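Local coordinates for integral membrane indolylacetylinositol arabinosyltransferase EmbB (Mycolicibacterium smegmatis MC2 155, PDB 7BVC), which probably acts as a membrane-embedded arabinosyltransferase that polymerises arabinose into the arabinan of the cell-wall polysaccharide arabinogalactan, at residues T863-I868 with G942-V947; G880-L885 with V933-S938. All blocks are in the same frame, centred on the assembly; numbering follows the deposited sequence.

Contact 1 (T863-I868 with G942-V947). With CA (calcium ion), chain K.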
ATOM      1  N   THR B 863     -14.434  20.110 -28.953  1.00 60.86           N
ATOM      2  CA  THR B 863     -14.780  18.875 -28.260  1.00 60.86           C
ATOM      3  C   THR B 863     -14.192  17.701 -29.031  1.00 60.86           C
ATOM      4  O   THR B 863     -14.507  17.506 -30.207  1.00 60.86           O
ATOM      5  CB  THR B 863     -16.294  18.730 -28.126  1.00 60.86           C
ATOM      6  OG1 THR B 863     -16.869  20.003 -27.811  1.00 60.86           O
ATOM      7  CG2 THR B 863     -16.633  17.743 -27.019  1.00 60.86           C
ATOM      8  N   ALA B 864     -13.340  16.917 -28.376  1.00 61.14           N
ATOM      9  CA  ALA B 864     -12.610  15.871 -29.075  1.00 61.14           C
ATOM     10  C   ALA B 864     -12.407  14.665 -28.171  1.00 61.14           C
ATOM     11  O   ALA B 864     -12.467  14.756 -26.942  1.00 61.14           O
ATOM     12  CB  ALA B 864     -11.254  16.377 -29.580  1.00 61.14           C
ATOM     13  N   ALA B 865     -12.166  13.523 -28.809  1.00 62.65           N
ATOM     14  CA  ALA B 865     -11.817  12.283 -28.136  1.00 62.65           C
ATOM     15  C   ALA B 865     -10.628  11.652 -28.845  1.00 62.65           C
ATOM     16  O   ALA B 865     -10.229  12.073 -29.934  1.00 62.65           O
ATOM     17  CB  ALA B 865     -12.998  11.309 -28.104  1.00 62.65           C
ATOM     18  N   GLY B 866     -10.055  10.630 -28.216  1.00 68.40           N
ATOM     19  CA  GLY B 866      -8.987   9.881 -28.845  1.00 68.40           C
ATOM     20  C   GLY B 866      -7.719   9.770 -28.025  1.00 68.40           C
ATOM     21  O   GLY B 866      -7.761   9.411 -26.847  1.00 68.40           O
ATOM     22  N   THR B 867      -6.583  10.062 -28.650  1.00 74.97           N
ATOM     23  CA  THR B 867      -5.265  10.027 -28.022  1.00 74.97           C
ATOM     24  C   THR B 867      -4.510  11.321 -28.317  1.00 74.97           C
ATOM     25  O   THR B 867      -3.331  11.332 -28.676  1.00 74.97           O
ATOM     26  CB  THR B 867      -4.499   8.779 -28.470  1.00 74.97           C
ATOM     27  OG1 THR B 867      -3.286   8.650 -27.717  1.00 74.97           O
ATOM     28  CG2 THR B 867      -4.202   8.800 -29.970  1.00 74.97           C
ATOM     29  N   ILE B 868      -5.206  12.446 -28.130  1.00 72.45           N
ATOM     30  CA  ILE B 868      -4.671  13.747 -28.502  1.00 72.45           C
ATOM     31  C   ILE B 868      -3.396  14.046 -27.711  1.00 72.45           C
ATOM     32  O   ILE B 868      -3.200  13.554 -26.593  1.00 72.45           O
ATOM     33  CB  ILE B 868      -5.732  14.834 -28.257  1.00 72.45           C
ATOM     34  CG1 ILE B 868      -7.073  14.410 -28.850  1.00 72.45           C
ATOM     35  CG2 ILE B 868      -5.311  16.157 -28.873  1.00 72.45           C
ATOM     36  CD1 ILE B 868      -7.028  14.177 -30.324  1.00 72.45           C
ATOM     37  N   GLY B 942      -5.586   0.839 -31.081  1.00 76.74           N
ATOM     38  CA  GLY B 942      -5.956   1.663 -29.950  1.00 76.74           C
ATOM     39  C   GLY B 942      -5.398   3.069 -30.016  1.00 76.74           C
ATOM     40  O   GLY B 942      -5.289   3.747 -28.991  1.00 76.74           O
ATOM     41  N   ASP B 943      -5.039   3.520 -31.217  1.00 77.94           N
ATOM     42  CA  ASP B 943      -4.536   4.875 -31.441  1.00 77.94           C
ATOM     43  C   ASP B 943      -5.413   5.527 -32.505  1.00 77.94           C
ATOM     44  O   ASP B 943      -5.252   5.266 -33.702  1.00 77.94           O
ATOM     45  CB  ASP B 943      -3.068   4.861 -31.855  1.00 77.94           C
ATOM     46  CG  ASP B 943      -2.148   4.438 -30.728  1.00 77.94           C
ATOM     47  OD1 ASP B 943      -2.505   4.659 -29.551  1.00 77.94           O
ATOM     48  OD2 ASP B 943      -1.063   3.893 -31.014  1.00 77.94           O
ATOM     49  N   TRP B 944      -6.334   6.381 -32.065  1.00 68.79           N
ATOM     50  CA  TRP B 944      -7.313   7.003 -32.943  1.00 68.79           C
ATOM     51  C   TRP B 944      -7.635   8.387 -32.404  1.00 68.79           C
ATOM     52  O   TRP B 944      -7.254   8.742 -31.287  1.00 68.79           O
ATOM     53  CB  TRP B 944      -8.581   6.151 -33.045  1.00 68.79           C
ATOM     54  CG  TRP B 944      -9.209   5.905 -31.713  1.00 68.79           C
ATOM     55  CD1 TRP B 944      -8.850   4.958 -30.802  1.00 68.79           C
ATOM     56  CD2 TRP B 944     -10.290   6.639 -31.125  1.00 68.79           C
ATOM     57  NE1 TRP B 944      -9.644   5.047 -29.687  1.00 68.79           N
ATOM     58  CE2 TRP B 944     -10.537   6.072 -29.860  1.00 68.79           C
ATOM     59  CE3 TRP B 944     -11.075   7.715 -31.547  1.00 68.79           C
ATOM     60  CZ2 TRP B 944     -11.534   6.546 -29.016  1.00 68.79           C
ATOM     61  CZ3 TRP B 944     -12.065   8.181 -30.706  1.00 68.79           C
ATOM     62  CH2 TRP B 944     -12.287   7.599 -29.456  1.00 68.79           C
ATOM     63  N   ILE B 945      -8.342   9.178 -33.214  1.00 66.14           N
ATOM     64  CA  ILE B 945      -8.790  10.510 -32.826  1.00 66.14           C
ATOM     65  C   ILE B 945     -10.202  10.729 -33.358  1.00 66.14           C
ATOM     66  O   ILE B 945     -10.724   9.945 -34.150  1.00 66.14           O
ATOM     67  CB  ILE B 945      -7.849  11.627 -33.329  1.00 66.14           C
ATOM     68  CG1 ILE B 945      -7.724  11.590 -34.851  1.00 66.14           C
ATOM     69  CG2 ILE B 945      -6.479  11.519 -32.684  1.00 66.14           C
ATOM     70  CD1 ILE B 945      -6.632  12.484 -35.391  1.00 66.14           C
ATOM     71  N   ALA B 946     -10.817  11.818 -32.902  1.00 63.82           N
ATOM     72  CA  ALA B 946     -12.158  12.221 -33.302  1.00 63.82           C
ATOM     73  C   ALA B 946     -12.352  13.670 -32.891  1.00 63.82           C
ATOM     74  O   ALA B 946     -11.938  14.061 -31.799  1.00 63.82           O
ATOM     75  CB  ALA B 946     -13.228  11.334 -32.657  1.00 63.82           C
ATOM     76  N   VAL B 947     -12.978  14.463 -33.760  1.00 62.43           N
ATOM     77  CA  VAL B 947     -13.045  15.905 -33.586  1.00 62.43           C
ATOM     78  C   VAL B 947     -14.477  16.385 -33.807  1.00 62.43           C
ATOM     79  O   VAL B 947     -15.399  15.598 -34.013  1.00 62.43           O
ATOM     80  CB  VAL B 947     -12.071  16.652 -34.521  1.00 62.43           C
ATOM     81  CG1 VAL B 947     -10.633  16.363 -34.129  1.00 62.43           C
ATOM     82  CG2 VAL B 947     -12.319  16.267 -35.969  1.00 62.43           C
TER
HETATM   83 CA    CA K1205      -4.879   4.676 -36.288  1.00 69.91          CA
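Two neighbouring antiparallel strands, 860-866 and 945-947, form the middle of a four-stranded sheet in the C-terminal domain, one of two facing sheets, consistent with the galactose-binding-like clan to which its sequence is assigned. Their axes approach to 4.6 Å between strands 863-866 and 945-947. The flat side chain in the contact is that of Trp944. Its CG occupies the crowded position between backbone N and carbonyl carbon (chi1 58°), and this torsion brings the six-membered ring over the opposite backbone. There Gly866 CA lies 3.9 Å from the centroid of that ring and only 6° off its normal, which makes the contact a CH-pi interaction over the face. Ala865 approaches the same ring obliquely, its CB 4.0 Å from Trp944 CH2, while Ala946 CB sits at the ring edge in plane. Tyr829 meets the indole edge-to-face, and Pro775 also touches it.

Ile945 points to the face opposite that of Ala865 and Ala946. The side chains of Ile868 and Ile945 cross at about a right angle, Ile868 CD1 coming 3.6 Å from Ile945 CG2. The tip of Ile868 thus meets the gamma methyl of Ile945, on the side where Val883 and Ala934 of the second sheet also pack. In Thr867, OG1 is anti to the backbone N, so CG2 falls in the crowded position between backbone N and carbonyl carbon and lies 3.3 Å from Trp944 O.

The backbone pairing is uneven. Ala865 N donates to Ala946 O over 3.0 Å with an N-H...O angle of 160°, the donor standing above the carbonyl plane, whereas the return bond from Ala946 N to Ala865 O and that from Thr867 N to Trp944 O are bent and weak. Just before Trp944 the chain reaches the metal: Asp943 O binds the calcium ion at 2.7 Å.

Contact 2 (G880-L885 with V933-S938); sequences GQTVDL and VAEDLS. With CA (calcium ion), chain K.
Backbone hydrogen bonds define the pairing of strands 882-889 and 929-936, adjacent antiparallel strands in the second sheet of the beta-sandwich. Thr882 and Glu935 form a reciprocal hydrogen-bonded pair, Thr882 N to Glu935 O at 3.0 Å, nearly along the C=O axis, and Glu935 N to Thr882 O at 2.9 Å, in the carbonyl plane. Their side chains run side by side, and Glu935 O also receives a weak bond from Thr882 OG1. Further along, Asp884 N donates to Val933 O at 2.9 Å, with a weak return bond from Val933 N to Asp884 O.

One side-chain amide extends this pattern beyond the strand. Gln881, its CG anti to the carbonyl carbon and its chain bent at chi2, places OE1 2.8 Å from Leu937 N; the N-H...O angle is 164°, but the donor stands 47° out of the amide carbonyl plane. The Gln881 side chain crosses Asp936 obliquely, amide and carboxylate planes 71° apart, with CG nearest Asp936 OD1.

Apolar contacts divide between the two faces. Val883 CG2 meets Ala934 CB at 3.9 Å on the face turned to the other sheet, where Ile945 packs. On the opposite face the CB of Asp884 touches Val933 CG2.

Calcium is held by Asp936 OD2 at 2.7 Å and Ser938 O at 2.5 Å, Asp943 O completing the protein ligands. Gln881 accepts the Leu937 N-H between two of these ligands, which probably makes it a second-shell residue that helps position the loop, while direct binding to the cation probably keeps the Asp936 carboxylate ionised.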
ATOM      1  N   GLY B 880       1.120  11.886 -28.583  1.00 78.13           N
ATOM      2  CA  GLY B 880       0.022  11.214 -29.244  1.00 78.13           C
ATOM      3  C   GLY B 880      -0.283  11.906 -30.558  1.00 78.13           C
ATOM      4  O   GLY B 880       0.429  12.811 -30.982  1.00 78.13           O
ATOM      5  N   GLN B 881      -1.363  11.457 -31.195  1.00 75.50           N
ATOM      6  CA  GLN B 881      -1.775  12.038 -32.464  1.00 75.50           C
ATOM      7  C   GLN B 881      -2.212  13.488 -32.262  1.00 75.50           C
ATOM      8  O   GLN B 881      -2.490  13.932 -31.145  1.00 75.50           O
ATOM      9  CB  GLN B 881      -2.893  11.208 -33.088  1.00 75.50           C
ATOM     10  CG  GLN B 881      -2.608   9.717 -33.089  1.00 75.50           C
ATOM     11  CD  GLN B 881      -1.208   9.388 -33.569  1.00 75.50           C
ATOM     12  OE1 GLN B 881      -0.772   9.858 -34.619  1.00 75.50           O
ATOM     13  NE2 GLN B 881      -0.494   8.580 -32.797  1.00 75.50           N
ATOM     14  N   THR B 882      -2.273  14.239 -33.360  1.00 76.55           N
ATOM     15  CA  THR B 882      -2.335  15.691 -33.269  1.00 76.55           C
ATOM     16  C   THR B 882      -3.677  16.230 -33.738  1.00 76.55           C
ATOM     17  O   THR B 882      -4.241  15.755 -34.727  1.00 76.55           O
ATOM     18  CB  THR B 882      -1.217  16.347 -34.088  1.00 76.55           C
ATOM     19  OG1 THR B 882      -1.389  16.033 -35.474  1.00 76.55           O
ATOM     20  CG2 THR B 882       0.138  15.844 -33.626  1.00 76.55           C
ATOM     21  N   VAL B 883      -4.179  17.221 -33.006  1.00 72.85           N
ATOM     22  CA  VAL B 883      -5.277  18.078 -33.439  1.00 72.85           C
ATOM     23  C   VAL B 883      -4.889  19.507 -33.091  1.00 72.85           C
ATOM     24  O   VAL B 883      -4.694  19.827 -31.912  1.00 72.85           O
ATOM     25  CB  VAL B 883      -6.616  17.707 -32.779  1.00 72.85           C
ATOM     26  CG1 VAL B 883      -7.688  18.714 -33.166  1.00 72.85           C
ATOM     27  CG2 VAL B 883      -7.036  16.307 -33.182  1.00 72.85           C
ATOM     28  N   ASP B 884      -4.773  20.360 -34.105  1.00 72.09           N
ATOM     29  CA  ASP B 884      -4.315  21.726 -33.893  1.00 72.09           C
ATOM     30  C   ASP B 884      -5.306  22.725 -34.473  1.00 72.09           C
ATOM     31  O   ASP B 884      -6.415  22.351 -34.866  1.00 72.09           O
ATOM     32  CB  ASP B 884      -2.927  21.931 -34.504  1.00 72.09           C
ATOM     33  CG  ASP B 884      -1.822  21.372 -33.632  1.00 72.09           C
ATOM     34  OD1 ASP B 884      -2.108  20.993 -32.478  1.00 72.09           O
ATOM     35  OD2 ASP B 884      -0.665  21.310 -34.097  1.00 72.09           O
ATOM     36  N   LEU B 885      -4.918  23.996 -34.524  1.00 72.45           N
ATOM     37  CA  LEU B 885      -5.833  25.054 -34.942  1.00 72.45           C
ATOM     38  C   LEU B 885      -5.058  26.053 -35.785  1.00 72.45           C
ATOM     39  O   LEU B 885      -4.195  26.764 -35.263  1.00 72.45           O
ATOM     40  CB  LEU B 885      -6.456  25.738 -33.732  1.00 72.45           C
ATOM     41  CG  LEU B 885      -7.747  26.498 -34.005  1.00 72.45           C
ATOM     42  CD1 LEU B 885      -8.916  25.538 -33.961  1.00 72.45           C
ATOM     43  CD2 LEU B 885      -7.934  27.632 -33.013  1.00 72.45           C
ATOM     44  N   VAL B 933      -6.795  21.155 -38.060  1.00 69.89           N
ATOM     45  CA  VAL B 933      -5.883  20.242 -38.738  1.00 69.89           C
ATOM     46  C   VAL B 933      -5.642  19.058 -37.809  1.00 69.89           C
ATOM     47  O   VAL B 933      -5.026  19.202 -36.745  1.00 69.89           O
ATOM     48  CB  VAL B 933      -4.568  20.926 -39.148  1.00 69.89           C
ATOM     49  CG1 VAL B 933      -4.810  21.861 -40.318  1.00 69.89           C
ATOM     50  CG2 VAL B 933      -3.975  21.712 -37.993  1.00 69.89           C
ATOM     51  N   ALA B 934      -6.151  17.892 -38.196  1.00 72.81           N
ATOM     52  CA  ALA B 934      -6.028  16.680 -37.404  1.00 72.81           C
ATOM     53  C   ALA B 934      -5.237  15.641 -38.183  1.00 72.81           C
ATOM     54  O   ALA B 934      -5.318  15.573 -39.412  1.00 72.81           O
ATOM     55  CB  ALA B 934      -7.399  16.115 -37.026  1.00 72.81           C
ATOM     56  N   GLU B 935      -4.467  14.836 -37.459  1.00 77.75           N
ATOM     57  CA  GLU B 935      -3.601  13.851 -38.095  1.00 77.75           C
ATOM     58  C   GLU B 935      -3.323  12.716 -37.122  1.00 77.75           C
ATOM     59  O   GLU B 935      -2.939  12.954 -35.971  1.00 77.75           O
ATOM     60  CB  GLU B 935      -2.299  14.496 -38.565  1.00 77.75           C
ATOM     61  CG  GLU B 935      -1.422  13.586 -39.398  1.00 77.75           C
ATOM     62  CD  GLU B 935      -0.203  14.302 -39.938  1.00 77.75           C
ATOM     63  OE1 GLU B 935      -0.027  15.497 -39.619  1.00 77.75           O
ATOM     64  OE2 GLU B 935       0.573  13.678 -40.690  1.00 77.75           O
ATOM     65  N   ASP B 936      -3.523  11.488 -37.605  1.00 75.71           N
ATOM     66  CA  ASP B 936      -3.299  10.252 -36.862  1.00 75.71           C
ATOM     67  C   ASP B 936      -2.408   9.356 -37.711  1.00 75.71           C
ATOM     68  O   ASP B 936      -2.845   8.847 -38.748  1.00 75.71           O
ATOM     69  CB  ASP B 936      -4.623   9.564 -36.534  1.00 75.71           C
ATOM     70  CG  ASP B 936      -4.449   8.103 -36.161  1.00 75.71           C
ATOM     71  OD1 ASP B 936      -4.232   7.815 -34.968  1.00 75.71           O
ATOM     72  OD2 ASP B 936      -4.542   7.242 -37.060  1.00 75.71           O
ATOM     73  N   LEU B 937      -1.163   9.165 -37.277  1.00 75.92           N
ATOM     74  CA  LEU B 937      -0.166   8.448 -38.062  1.00 75.92           C
ATOM     75  C   LEU B 937       0.241   7.116 -37.445  1.00 75.92           C
ATOM     76  O   LEU B 937       1.276   6.560 -37.829  1.00 75.92           O
ATOM     77  CB  LEU B 937       1.072   9.321 -38.265  1.00 75.92           C
ATOM     78  CG  LEU B 937       0.864  10.643 -39.002  1.00 75.92           C
ATOM     79  CD1 LEU B 937       2.189  11.367 -39.157  1.00 75.92           C
ATOM     80  CD2 LEU B 937       0.214  10.409 -40.355  1.00 75.92           C
ATOM     81  N   SER B 938      -0.534   6.593 -36.501  1.00 75.42           N
ATOM     82  CA  SER B 938      -0.242   5.312 -35.871  1.00 75.42           C
ATOM     83  C   SER B 938      -1.168   4.246 -36.438  1.00 75.42           C
ATOM     84  O   SER B 938      -2.379   4.466 -36.547  1.00 75.42           O
ATOM     85  CB  SER B 938      -0.402   5.402 -34.353  1.00 75.42           C
ATOM     86  OG  SER B 938       0.076   4.228 -33.721  1.00 75.42           O
TER
HETATM   87 CA    CA K1205      -4.879   4.676 -36.288  1.00 69.91          CA

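The centres of the two contacts lie 9 Å apart, on the facing sheets of one beta-sandwich in the C-terminal domain. Along the chain the order is 863-868, 880-885, 933-938 and 942-947, so the pair of contact 2 closes within the span that contact 1 brackets. Strands 860-866 and 882-889 are consecutive, as are 929-936 and 945-947, and each such connection passes from one sheet to the other. Between the sheets, Ile868 CD1 packs 3.6 Å from Val883 CG2. A probable hydrogen bond links Asp943 OD2 to Ser938 OG at 3.0 Å. The calcium ion joins both contacts at the 936-943 connection, which is consistent with a structural role for the metal.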